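PDB 3FG2: putative rubredoxin reductase, which probably transfers electrons from NADH through its bound FAD to a ferredoxin that supplies the cytochrome P450 CYP199A2. Local coordinates for residues 17-21 with 69-73; 121-125 with 231-235; 189-194 with 324-329; 260-264 with 311-315. All coordinates share one frame; numbering follows the deposited sequence.

Overall arrangement
Starting from the N terminus, contact 1 closes a loop of 47 residues, tying helix 11-22 to the outermost strand, 72-75, of the first parallel sheet. Only then does contact 2 open; it spans 105 residues and joins edge strand 123-124 to strand 232-235 in the second parallel sheet. Contact 3 crosses it, because helix 184-196 lies within the span of contact 2 while its partner, the 324-329 hairpin of the C-terminal antiparallel sheet, comes later. Contact 4 falls wholly within the span of contact 3, joining the loop after strand 257-259 to the loop between helix 293-306 and strand 319-324. Contacts 1 and 4, with centres about 21 Å apart, are the closest pair.

Contact 1: 17-21 with 69-73; sequences AVSLR and DQAIE
Arg-21 NE donates to Gln-70 O at 2.8 Å, the oxygen lying only 9° out of the guanidinium plane and the donor standing nearly in line with the carbonyl bond. A second bond runs from Arg-21 NH2 to Ala-71 O, also 2.8 Å, but here the nitrogen stands above the carbonyl plane, 43° out of it. Two successive backbone carbonyls thus grip one edge of the guanidinium. The chain of Arg-21 is folded about CB-CG (chi2 -50°), which carries its end round to these carbonyls. NH1 bonds to Gly-27 O, so each guanidinium nitrogen has a carbonyl partner. Ala-71 has positive phi and ends helix 64-69 in a Schellman motif; its CB comes within 3.3 Å of Arg-21 NH2.

Next along the chain, Ile-72 supplies the apolar part. Its CD1 reaches Ala-17 CB at 3.6 Å and, more loosely, Val-18 CG2 at 4.4 Å, while Ile-72 CG1 runs past Arg-21 CG at 4.1 Å. The contact seats helix 11-22, which follows the glycine-rich FAD-binding turn of a Rossmann-type fold, against strand 72-75 and the turn leading to it. Replacing Arg-21 with a leucine would probably leave the carbonyls of Gln-70, Ala-71 and Gly-27 without these donors and weaken the tie between helix and turn.

Because the acceptors are main-chain oxygens just past the C-terminal end of helix 64-69, near the negative end of its dipole, they probably suit a cationic partner, and the guanidinium is likely to be stabilised without any carboxylate across the contact.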
loop_
_atom_site.group_PDB
_atom_site.type_symbol
_atom_site.label_atom_id
_atom_site.label_comp_id
_atom_site.label_asym_id
_atom_site.label_seq_id
_atom_site.Cartn_x
_atom_site.Cartn_y
_atom_site.Cartn_z
ATOM N N ALA A 17 -1.171 -16.386 -8.586
ATOM C CA ALA A 17 -1.997 -17.533 -8.940
ATOM C C ALA A 17 -2.393 -17.407 -10.408
ATOM O O ALA A 17 -2.185 -18.321 -11.209
ATOM C CB ALA A 17 -3.251 -17.572 -8.063
ATOM N N VAL A 18 -2.964 -16.258 -10.746
ATOM C CA VAL A 18 -3.399 -15.990 -12.105
ATOM C C VAL A 18 -2.255 -16.038 -13.112
ATOM O O VAL A 18 -2.352 -16.734 -14.120
ATOM C CB VAL A 18 -4.102 -14.623 -12.184
ATOM C CG1 VAL A 18 -4.295 -14.208 -13.635
ATOM C CG2 VAL A 18 -5.445 -14.706 -11.474
ATOM N N SER A 19 -1.172 -15.317 -12.837
ATOM C CA SER A 19 -0.032 -15.290 -13.744
ATOM C C SER A 19 0.582 -16.668 -13.912
ATOM O O SER A 19 1.164 -16.982 -14.956
ATOM C CB SER A 19 1.032 -14.317 -13.240
ATOM O OG SER A 19 0.562 -12.983 -13.310
ATOM N N LEU A 20 0.456 -17.486 -12.877
ATOM C CA LEU A 20 0.999 -18.833 -12.913
ATOM C C LEU A 20 0.230 -19.623 -13.977
ATOM O O LEU A 20 0.826 -20.308 -14.815
ATOM C CB LEU A 20 0.846 -19.471 -11.534
ATOM C CG LEU A 20 1.917 -20.402 -10.959
ATOM C CD1 LEU A 20 3.319 -19.992 -11.397
ATOM C CD2 LEU A 20 1.788 -20.366 -9.430
ATOM N N ARG A 21 -1.095 -19.502 -13.951
ATOM C CA ARG A 21 -1.937 -20.197 -14.920
ATOM C C ARG A 21 -1.733 -19.667 -16.333
ATOM O O ARG A 21 -1.596 -20.445 -17.279
ATOM C CB ARG A 21 -3.419 -20.083 -14.540
ATOM C CG ARG A 21 -3.865 -21.045 -13.439
ATOM C CD ARG A 21 -3.435 -22.488 -13.736
ATOM N NE ARG A 21 -4.046 -23.444 -12.818
ATOM C CZ ARG A 21 -3.411 -24.489 -12.301
ATOM N NH1 ARG A 21 -2.144 -24.712 -12.616
ATOM N NH2 ARG A 21 -4.036 -25.303 -11.460
ATOM N N ASP A 69 -12.789 -22.226 -12.954
ATOM C CA ASP A 69 -12.413 -22.313 -14.359
ATOM C C ASP A 69 -10.896 -22.277 -14.536
ATOM O O ASP A 69 -10.363 -22.784 -15.525
ATOM C CB ASP A 69 -13.026 -21.148 -15.138
ATOM C CG ASP A 69 -14.535 -21.092 -15.020
ATOM O OD1 ASP A 69 -15.138 -20.139 -15.562
ATOM O OD2 ASP A 69 -15.118 -21.999 -14.388
ATOM N N GLN A 70 -10.205 -21.675 -13.571
ATOM C CA GLN A 70 -8.754 -21.543 -13.637
ATOM C C GLN A 70 -7.990 -22.631 -12.895
ATOM O O GLN A 70 -6.756 -22.656 -12.920
ATOM C CB GLN A 70 -8.335 -20.177 -13.094
ATOM C CG GLN A 70 -8.879 -18.993 -13.875
ATOM C CD GLN A 70 -8.456 -19.014 -15.327
ATOM O OE1 GLN A 70 -7.339 -19.415 -15.650
ATOM N NE2 GLN A 70 -9.341 -18.564 -16.211
ATOM N N ALA A 71 -8.716 -23.531 -12.242
ATOM C CA ALA A 71 -8.086 -24.611 -11.490
ATOM C C ALA A 71 -7.260 -24.056 -10.334
ATOM O O ALA A 71 -6.253 -24.647 -9.938
ATOM C CB ALA A 71 -7.200 -25.451 -12.406
ATOM N N ILE A 72 -7.682 -22.908 -9.807
ATOM C CA ILE A 72 -6.999 -22.290 -8.675
ATOM C C ILE A 72 -7.825 -22.613 -7.442
ATOM O O ILE A 72 -8.917 -22.081 -7.254
ATOM C CB ILE A 72 -6.884 -20.756 -8.826
ATOM C CG1 ILE A 72 -5.976 -20.422 -10.012
ATOM C CG2 ILE A 72 -6.325 -20.146 -7.548
ATOM C CD1 ILE A 72 -5.777 -18.938 -10.254
ATOM N N GLU A 73 -7.293 -23.497 -6.610
ATOM C CA GLU A 73 -7.984 -23.928 -5.404
ATOM C C GLU A 73 -8.025 -22.832 -4.342
ATOM O O GLU A 73 -7.005 -22.523 -3.716
ATOM C CB GLU A 73 -7.294 -25.176 -4.844
ATOM C CG GLU A 73 -8.204 -26.082 -4.046
ATOM C CD GLU A 73 -7.462 -27.266 -3.474
ATOM O OE1 GLU A 73 -6.755 -27.952 -4.247
ATOM O OE2 GLU A 73 -7.590 -27.510 -2.253
#

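Contact 2: 121-125 with 231-235; sequences PDVLY and DLVVV
Leu-124 and Leu-232 meet from different first torsions: Leu-124 has CG beside its backbone N (chi1 -49°), whereas Leu-232 has it anti to that N (chi1 -179°). The two side chains run almost perpendicular and their CD1 atoms touch at 3.9 Å. On the other face of the sheet Val-123 and Val-233 stand next to each other, with Val-123 CG2 4.2 Å from Val-233 CB, and Val-123 CG1 meets Val-235 CG1 at 3.7 Å.

Between these layers runs a parallel ladder. Val-233 N donates to Asp-122 O at 3.0 Å, Leu-124 N to Val-233 O at 2.8 Å, and Val-235 N to Leu-124 O at 3.0 Å. The ladder attaches 123-124 as an edge strand of the five-stranded parallel sheet of the second Rossmann-type unit, consistent with the NADH-binding part of this reductase family. Helix 129-138 packs on Leu-124, strand 216-222 on Val-123 and Val-233. Near the start of the ladder the carboxylate of Asp-122 forms a salt bridge with Arg-138, and that of Asp-231 accepts from the amides of Lys-143 and His-144.

With both carboxylates engaged outside the pair, the strands are held together mainly by main-chain bonds and apolar contacts.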
loop_
_atom_site.group_PDB
_atom_site.type_symbol
_atom_site.label_atom_id
_atom_site.label_comp_id
_atom_site.label_asym_id
_atom_site.label_seq_id
_atom_site.Cartn_x
_atom_site.Cartn_y
_atom_site.Cartn_z
ATOM N N PRO A 121 -14.066 1.097 21.422
ATOM C CA PRO A 121 -14.830 0.816 20.199
ATOM C C PRO A 121 -14.722 1.831 19.061
ATOM O O PRO A 121 -14.657 1.449 17.891
ATOM C CB PRO A 121 -16.264 0.696 20.712
ATOM C CG PRO A 121 -16.086 0.230 22.130
ATOM C CD PRO A 121 -14.947 1.084 22.602
ATOM N N ASP A 122 -14.704 3.117 19.399
ATOM C CA ASP A 122 -14.645 4.166 18.386
ATOM C C ASP A 122 -13.262 4.571 17.883
ATOM O O ASP A 122 -13.089 5.665 17.343
ATOM C CB ASP A 122 -15.410 5.405 18.874
ATOM C CG ASP A 122 -16.920 5.201 18.857
ATOM O OD1 ASP A 122 -17.609 5.772 19.733
ATOM O OD2 ASP A 122 -17.422 4.481 17.963
ATOM N N VAL A 123 -12.280 3.693 18.067
ATOM C CA VAL A 123 -10.928 3.934 17.572
ATOM C C VAL A 123 -10.763 2.866 16.484
ATOM O O VAL A 123 -10.468 1.699 16.768
ATOM C CB VAL A 123 -9.870 3.754 18.680
ATOM C CG1 VAL A 123 -8.481 3.902 18.097
ATOM C CG2 VAL A 123 -10.078 4.799 19.773
ATOM N N LEU A 124 -10.965 3.284 15.238
ATOM C CA LEU A 124 -10.923 2.380 14.098
ATOM C C LEU A 124 -9.714 2.472 13.180
ATOM O O LEU A 124 -9.051 3.513 13.082
ATOM C CB LEU A 124 -12.182 2.596 13.259
ATOM C CG LEU A 124 -13.490 2.607 14.054
ATOM C CD1 LEU A 124 -14.651 3.010 13.148
ATOM C CD2 LEU A 124 -13.716 1.226 14.655
ATOM N N TYR A 125 -9.454 1.367 12.489
ATOM C CA TYR A 125 -8.361 1.287 11.534
ATOM C C TYR A 125 -8.988 1.233 10.142
ATOM O O TYR A 125 -10.207 1.111 10.025
ATOM C CB TYR A 125 -7.501 0.055 11.821
ATOM C CG TYR A 125 -6.792 0.170 13.155
ATOM C CD1 TYR A 125 -7.450 -0.127 14.357
ATOM C CD2 TYR A 125 -5.488 0.651 13.226
ATOM C CE1 TYR A 125 -6.826 0.060 15.585
ATOM C CE2 TYR A 125 -4.859 0.841 14.442
ATOM C CZ TYR A 125 -5.527 0.551 15.617
ATOM O OH TYR A 125 -4.887 0.788 16.817
ATOM N N ASP A 231 -15.561 12.399 18.469
ATOM C CA ASP A 231 -16.347 11.237 18.872
ATOM C C ASP A 231 -15.948 10.029 18.041
ATOM O O ASP A 231 -16.525 8.955 18.180
ATOM C CB ASP A 231 -17.852 11.507 18.743
ATOM C CG ASP A 231 -18.267 11.874 17.337
ATOM O OD1 ASP A 231 -19.458 12.179 17.144
ATOM O OD2 ASP A 231 -17.416 11.858 16.424
ATOM N N LEU A 232 -14.942 10.214 17.189
ATOM C CA LEU A 232 -14.436 9.145 16.340
ATOM C C LEU A 232 -12.944 9.330 16.028
ATOM O O LEU A 232 -12.484 10.443 15.745
ATOM C CB LEU A 232 -15.235 9.086 15.033
ATOM C CG LEU A 232 -14.874 8.003 14.006
ATOM C CD1 LEU A 232 -15.112 6.621 14.592
ATOM C CD2 LEU A 232 -15.719 8.189 12.758
ATOM N N VAL A 233 -12.194 8.234 16.082
ATOM C CA VAL A 233 -10.767 8.269 15.788
ATOM C C VAL A 233 -10.402 7.230 14.732
ATOM O O VAL A 233 -10.804 6.065 14.818
ATOM C CB VAL A 233 -9.909 7.982 17.048
ATOM C CG1 VAL A 233 -8.412 8.052 16.694
ATOM C CG2 VAL A 233 -10.246 8.979 18.152
ATOM N N VAL A 234 -9.643 7.661 13.732
ATOM C CA VAL A 234 -9.179 6.766 12.680
ATOM C C VAL A 234 -7.656 6.829 12.743
ATOM O O VAL A 234 -7.064 7.901 12.610
ATOM C CB VAL A 234 -9.676 7.226 11.292
ATOM C CG1 VAL A 234 -9.098 6.333 10.205
ATOM C CG2 VAL A 234 -11.201 7.179 11.252
ATOM N N VAL A 235 -7.013 5.693 12.973
ATOM C CA VAL A 235 -5.563 5.708 13.074
ATOM C C VAL A 235 -4.858 4.987 11.942
ATOM O O VAL A 235 -5.243 3.889 11.534
ATOM C CB VAL A 235 -5.069 5.142 14.447
ATOM C CG1 VAL A 235 -6.250 4.805 15.335
ATOM C CG2 VAL A 235 -4.177 3.935 14.244
#

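Contact 3: 189-194 with 324-329; sequences YFHDRH and QGDDKL
Gln-324 offers its OE1 to His-194 NE2 at 2.9 Å, with an N-H...O angle of 165°; amide and imidazole lie almost in one plane, 10° apart. The same oxygen comes within 3.3 Å of Phe-190 CD2, and Gln-324 CD sits over one face of that ring. NE2 bonds to Ser-322 OG; with both its ends bonded, the amide is held against rotation. Next, Gly-325 takes the second place of a type II' turn from Gln-324 to Asp-327, closed by paired backbone bonds between those residues. The turn makes a beta-hairpin of strands 319-324 and 327-333 in the C-terminal antiparallel sheet, pressed on helix 184-196 of the pyridine nucleotide-disulphide oxidoreductase part.

Beyond the turn Asp-327 splits its carboxylate between two helix residues. Tyr-189 OH donates a hydrogen bond to Asp-327 OD1 at 2.6 Å, from 50° out of the carboxylate plane; Asn-369 ND2 also donates to OD1. The Arg-193 chain, folded about both CB-CG and CG-CD, brings NE into a nearly straight salt bridge with the syn lone pair of Asp-327 OD2 at 2.8 Å. Asp-327 CB passes Phe-190 CE2 at 3.8 Å, and farther along Leu-329 CG touches Phe-190 CE1 at 3.8 Å.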
loop_
_atom_site.group_PDB
_atom_site.type_symbol
_atom_site.label_atom_id
_atom_site.label_comp_id
_atom_site.label_asym_id
_atom_site.label_seq_id
_atom_site.Cartn_x
_atom_site.Cartn_y
_atom_site.Cartn_z
ATOM N N TYR A 189 0.986 21.568 -1.221
ATOM C CA TYR A 189 -0.214 21.625 -2.058
ATOM C C TYR A 189 -1.409 20.964 -1.375
ATOM O O TYR A 189 -2.494 21.542 -1.286
ATOM C CB TYR A 189 0.022 20.926 -3.408
ATOM C CG TYR A 189 -1.235 20.819 -4.252
ATOM C CD1 TYR A 189 -1.748 21.936 -4.926
ATOM C CD2 TYR A 189 -1.949 19.621 -4.327
ATOM C CE1 TYR A 189 -2.946 21.865 -5.650
ATOM C CE2 TYR A 189 -3.153 19.535 -5.050
ATOM C CZ TYR A 189 -3.644 20.663 -5.707
ATOM O OH TYR A 189 -4.827 20.584 -6.416
ATOM N N PHE A 190 -1.211 19.743 -0.900
ATOM C CA PHE A 190 -2.291 19.021 -0.253
ATOM C C PHE A 190 -2.682 19.601 1.094
ATOM O O PHE A 190 -3.826 19.447 1.533
ATOM C CB PHE A 190 -1.939 17.538 -0.149
ATOM C CG PHE A 190 -2.136 16.803 -1.435
ATOM C CD1 PHE A 190 -1.053 16.447 -2.228
ATOM C CD2 PHE A 190 -3.425 16.525 -1.894
ATOM C CE1 PHE A 190 -1.249 15.831 -3.464
ATOM C CE2 PHE A 190 -3.635 15.907 -3.132
ATOM C CZ PHE A 190 -2.547 15.561 -3.918
ATOM N N HIS A 191 -1.742 20.274 1.751
ATOM C CA HIS A 191 -2.059 20.893 3.022
ATOM C C HIS A 191 -3.046 22.018 2.730
ATOM O O HIS A 191 -4.019 22.202 3.453
ATOM C CB HIS A 191 -0.812 21.467 3.693
ATOM C CG HIS A 191 -1.124 22.405 4.817
ATOM N ND1 HIS A 191 -1.526 23.707 4.609
ATOM C CD2 HIS A 191 -1.163 22.211 6.156
ATOM C CE1 HIS A 191 -1.798 24.275 5.770
ATOM N NE2 HIS A 191 -1.586 23.387 6.726
ATOM N N ASP A 192 -2.788 22.763 1.657
ATOM C CA ASP A 192 -3.659 23.867 1.268
ATOM C C ASP A 192 -5.048 23.355 0.869
ATOM O O ASP A 192 -6.067 23.839 1.369
ATOM C CB ASP A 192 -3.054 24.656 0.094
ATOM C CG ASP A 192 -1.827 25.475 0.490
ATOM O OD1 ASP A 192 -1.624 25.734 1.696
ATOM O OD2 ASP A 192 -1.067 25.882 -0.415
ATOM N N ARG A 193 -5.085 22.377 -0.029
ATOM C CA ARG A 193 -6.343 21.810 -0.493
ATOM C C ARG A 193 -7.215 21.308 0.650
ATOM O O ARG A 193 -8.401 21.640 0.724
ATOM C CB ARG A 193 -6.069 20.668 -1.468
ATOM C CG ARG A 193 -5.372 21.137 -2.737
ATOM C CD ARG A 193 -6.307 22.000 -3.571
ATOM N NE ARG A 193 -7.328 21.191 -4.233
ATOM C CZ ARG A 193 -8.538 21.630 -4.566
ATOM N NH1 ARG A 193 -8.896 22.878 -4.296
ATOM N NH2 ARG A 193 -9.389 20.821 -5.180
ATOM N N HIS A 194 -6.631 20.510 1.539
ATOM C CA HIS A 194 -7.379 19.968 2.667
ATOM C C HIS A 194 -7.818 21.051 3.638
ATOM O O HIS A 194 -8.958 21.050 4.100
ATOM C CB HIS A 194 -6.552 18.901 3.383
ATOM C CG HIS A 194 -6.425 17.632 2.604
ATOM N ND1 HIS A 194 -7.513 16.999 2.044
ATOM C CD2 HIS A 194 -5.346 16.877 2.293
ATOM C CE1 HIS A 194 -7.109 15.907 1.421
ATOM N NE2 HIS A 194 -5.799 15.810 1.557
ATOM N N GLN A 324 -7.086 11.968 -3.426
ATOM C CA GLN A 324 -7.548 12.739 -2.277
ATOM C C GLN A 324 -8.525 13.815 -2.711
ATOM O O GLN A 324 -8.147 14.786 -3.382
ATOM C CB GLN A 324 -6.346 13.350 -1.540
ATOM C CG GLN A 324 -5.415 12.297 -0.911
ATOM C CD GLN A 324 -4.114 12.891 -0.382
ATOM O OE1 GLN A 324 -4.092 14.023 0.103
ATOM N NE2 GLN A 324 -3.025 12.120 -0.461
ATOM N N GLY A 325 -9.784 13.636 -2.325
ATOM C CA GLY A 325 -10.812 14.591 -2.694
ATOM C C GLY A 325 -10.970 14.588 -4.205
ATOM O O GLY A 325 -11.249 13.551 -4.803
ATOM N N ASP A 326 -10.779 15.739 -4.835
ATOM C CA ASP A 326 -10.904 15.809 -6.282
ATOM C C ASP A 326 -9.553 15.780 -6.983
ATOM O O ASP A 326 -9.492 15.811 -8.206
ATOM C CB ASP A 326 -11.669 17.069 -6.687
ATOM C CG ASP A 326 -13.087 17.069 -6.168
ATOM O OD1 ASP A 326 -13.710 15.985 -6.166
ATOM O OD2 ASP A 326 -13.587 18.142 -5.772
ATOM N N ASP A 327 -8.475 15.712 -6.207
ATOM C CA ASP A 327 -7.125 15.695 -6.769
ATOM C C ASP A 327 -6.569 14.285 -6.916
ATOM O O ASP A 327 -6.859 13.404 -6.105
ATOM C CB ASP A 327 -6.156 16.505 -5.893
ATOM C CG ASP A 327 -6.444 17.996 -5.910
ATOM O OD1 ASP A 327 -6.441 18.599 -7.004
ATOM O OD2 ASP A 327 -6.663 18.568 -4.820
ATOM N N LYS A 328 -5.771 14.085 -7.960
ATOM C CA LYS A 328 -5.138 12.797 -8.224
ATOM C C LYS A 328 -3.633 12.993 -8.135
ATOM O O LYS A 328 -3.090 13.930 -8.721
ATOM C CB LYS A 328 -5.498 12.292 -9.620
ATOM C CG LYS A 328 -4.578 11.181 -10.137
ATOM C CD LYS A 328 -4.860 9.821 -9.507
ATOM C CE LYS A 328 -6.034 9.132 -10.204
ATOM N NZ LYS A 328 -6.295 7.758 -9.672
ATOM N N LEU A 329 -2.969 12.110 -7.393
ATOM C CA LEU A 329 -1.526 12.178 -7.225
ATOM C C LEU A 329 -0.922 10.921 -7.824
ATOM O O LEU A 329 -1.320 9.804 -7.482
ATOM C CB LEU A 329 -1.160 12.233 -5.740
ATOM C CG LEU A 329 0.203 12.786 -5.284
ATOM C CD1 LEU A 329 0.599 12.103 -3.981
ATOM C CD2 LEU A 329 1.275 12.568 -6.318
#

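Contact 4: 260-264 with 311-315; sequences DQQLL and AKPYD
Gln-261, Gln-262 and Tyr-314 carry most of the buried surface where the type I beta turn from Asp-260 to Leu-263 meets the extended loop 311-315. The turn, which follows strand 257-259, is closed by Leu-263 N donating to Asp-260 O, and is reinforced by an Asx turn in which Asp-260 OD1 accepts from Gln-262 N at 2.9 Å. Its second residue, Gln-261, supplies the one hydrogen bond between the segments: Tyr-314 N reaches Gln-261 O at 2.8 Å with a nearly straight N-H...O angle of 173°, the donor tilted 25° from the carbonyl plane.

The side chain of Gln-261 runs alongside Pro-313, and its NE2 passes Pro-313 CG at 3.8 Å. Gln-262 reaches the earlier part of the same loop: its CG lies 3.6 Å from Lys-312 O, and its OE1 is 3.5 Å from Ala-311 CB. These are van der Waals contacts, not polar bonds.

Tyr-314 turns its ring away from the turn, with CG anti to its backbone N (chi1 173°), and meets Phe-279 edge-to-face. Its CB and the base of its ring stay near the turn, and Leu-263 packs against them. With Leu-263 cut back to alanine, CG and both methyls are gone, which would probably open a gap there and leave the ring freer to shift. Leu-263 also bonds through its backbone to Ala-272 and touches Gln-299, which joins the turn to strand 270-272 of the first parallel sheet and to helix 293-306. At the nearest point of this packing, Leu-263 CD2 lies 3.9 Å from Tyr-314 CB.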
loop_
_atom_site.group_PDB
_atom_site.type_symbol
_atom_site.label_atom_id
_atom_site.label_comp_id
_atom_site.label_asym_id
_atom_site.label_seq_id
_atom_site.Cartn_x
_atom_site.Cartn_y
_atom_site.Cartn_z
ATOM N N ASP A 260 16.113 -12.733 -2.240
ATOM C CA ASP A 260 17.138 -12.233 -3.158
ATOM C C ASP A 260 16.544 -11.592 -4.415
ATOM O O ASP A 260 15.350 -11.309 -4.462
ATOM C CB ASP A 260 18.112 -13.355 -3.559
ATOM C CG ASP A 260 17.425 -14.526 -4.248
ATOM O OD1 ASP A 260 16.283 -14.365 -4.742
ATOM O OD2 ASP A 260 18.046 -15.614 -4.304
ATOM N N GLN A 261 17.380 -11.363 -5.425
ATOM C CA GLN A 261 16.935 -10.745 -6.674
ATOM C C GLN A 261 15.758 -11.460 -7.326
ATOM O O GLN A 261 14.959 -10.844 -8.029
ATOM C CB GLN A 261 18.084 -10.693 -7.679
ATOM C CG GLN A 261 19.238 -9.814 -7.259
ATOM C CD GLN A 261 20.416 -9.894 -8.218
ATOM O OE1 GLN A 261 21.429 -9.217 -8.027
ATOM N NE2 GLN A 261 20.291 -10.724 -9.253
ATOM N N GLN A 262 15.651 -12.761 -7.098
ATOM C CA GLN A 262 14.572 -13.522 -7.701
ATOM C C GLN A 262 13.402 -13.752 -6.763
ATOM O O GLN A 262 12.530 -14.581 -7.035
ATOM C CB GLN A 262 15.112 -14.848 -8.236
ATOM C CG GLN A 262 15.853 -14.689 -9.560
ATOM C CD GLN A 262 16.650 -15.921 -9.941
ATOM O OE1 GLN A 262 16.193 -17.054 -9.764
ATOM N NE2 GLN A 262 17.844 -15.707 -10.483
ATOM N N LEU A 263 13.387 -13.002 -5.664
ATOM C CA LEU A 263 12.322 -13.077 -4.671
ATOM C C LEU A 263 12.250 -14.436 -3.981
ATOM O O LEU A 263 11.176 -14.905 -3.599
ATOM C CB LEU A 263 10.980 -12.724 -5.331
ATOM C CG LEU A 263 11.088 -11.463 -6.209
ATOM C CD1 LEU A 263 9.764 -11.154 -6.889
ATOM C CD2 LEU A 263 11.534 -10.300 -5.346
ATOM N N LEU A 264 13.417 -15.057 -3.821
ATOM C CA LEU A 264 13.535 -16.352 -3.163
ATOM C C LEU A 264 14.144 -16.180 -1.781
ATOM O O LEU A 264 15.087 -15.404 -1.606
ATOM C CB LEU A 264 14.430 -17.290 -3.979
ATOM C CG LEU A 264 13.810 -18.000 -5.182
ATOM C CD1 LEU A 264 14.906 -18.585 -6.069
ATOM C CD2 LEU A 264 12.868 -19.092 -4.687
ATOM N N ALA A 311 13.905 -17.544 -15.083
ATOM C CA ALA A 311 14.168 -16.942 -13.793
ATOM C C ALA A 311 14.983 -15.689 -14.071
ATOM O O ALA A 311 16.104 -15.775 -14.575
ATOM C CB ALA A 311 14.957 -17.899 -12.921
ATOM N N LYS A 312 14.411 -14.529 -13.758
ATOM C CA LYS A 312 15.091 -13.256 -13.978
ATOM C C LYS A 312 15.055 -12.378 -12.740
ATOM O O LYS A 312 14.187 -12.527 -11.889
ATOM C CB LYS A 312 14.435 -12.489 -15.127
ATOM C CG LYS A 312 14.778 -12.990 -16.510
ATOM C CD LYS A 312 14.104 -12.118 -17.549
ATOM C CE LYS A 312 14.719 -12.316 -18.915
ATOM N NZ LYS A 312 16.175 -11.995 -18.915
ATOM N N PRO A 313 16.012 -11.451 -12.622
ATOM C CA PRO A 313 16.049 -10.555 -11.466
ATOM C C PRO A 313 14.807 -9.674 -11.484
ATOM O O PRO A 313 14.418 -9.171 -12.539
ATOM C CB PRO A 313 17.316 -9.739 -11.699
ATOM C CG PRO A 313 18.196 -10.685 -12.448
ATOM C CD PRO A 313 17.233 -11.312 -13.433
ATOM N N TYR A 314 14.178 -9.501 -10.328
ATOM C CA TYR A 314 12.990 -8.660 -10.235
ATOM C C TYR A 314 13.366 -7.215 -10.566
ATOM O O TYR A 314 14.348 -6.691 -10.036
ATOM C CB TYR A 314 12.401 -8.714 -8.824
ATOM C CG TYR A 314 11.284 -7.733 -8.645
ATOM C CD1 TYR A 314 10.090 -7.889 -9.346
ATOM C CD2 TYR A 314 11.441 -6.601 -7.843
ATOM C CE1 TYR A 314 9.073 -6.943 -9.265
ATOM C CE2 TYR A 314 10.421 -5.636 -7.753
ATOM C CZ TYR A 314 9.241 -5.821 -8.472
ATOM O OH TYR A 314 8.223 -4.903 -8.408
ATOM N N ASP A 315 12.595 -6.572 -11.441
ATOM C CA ASP A 315 12.879 -5.185 -11.806
ATOM C C ASP A 315 11.619 -4.378 -12.120
ATOM O O ASP A 315 11.640 -3.495 -12.984
ATOM C CB ASP A 315 13.837 -5.125 -13.004
ATOM C CG ASP A 315 14.420 -3.721 -13.227
ATOM O OD1 ASP A 315 14.974 -3.475 -14.316
ATOM O OD2 ASP A 315 14.334 -2.860 -12.321
#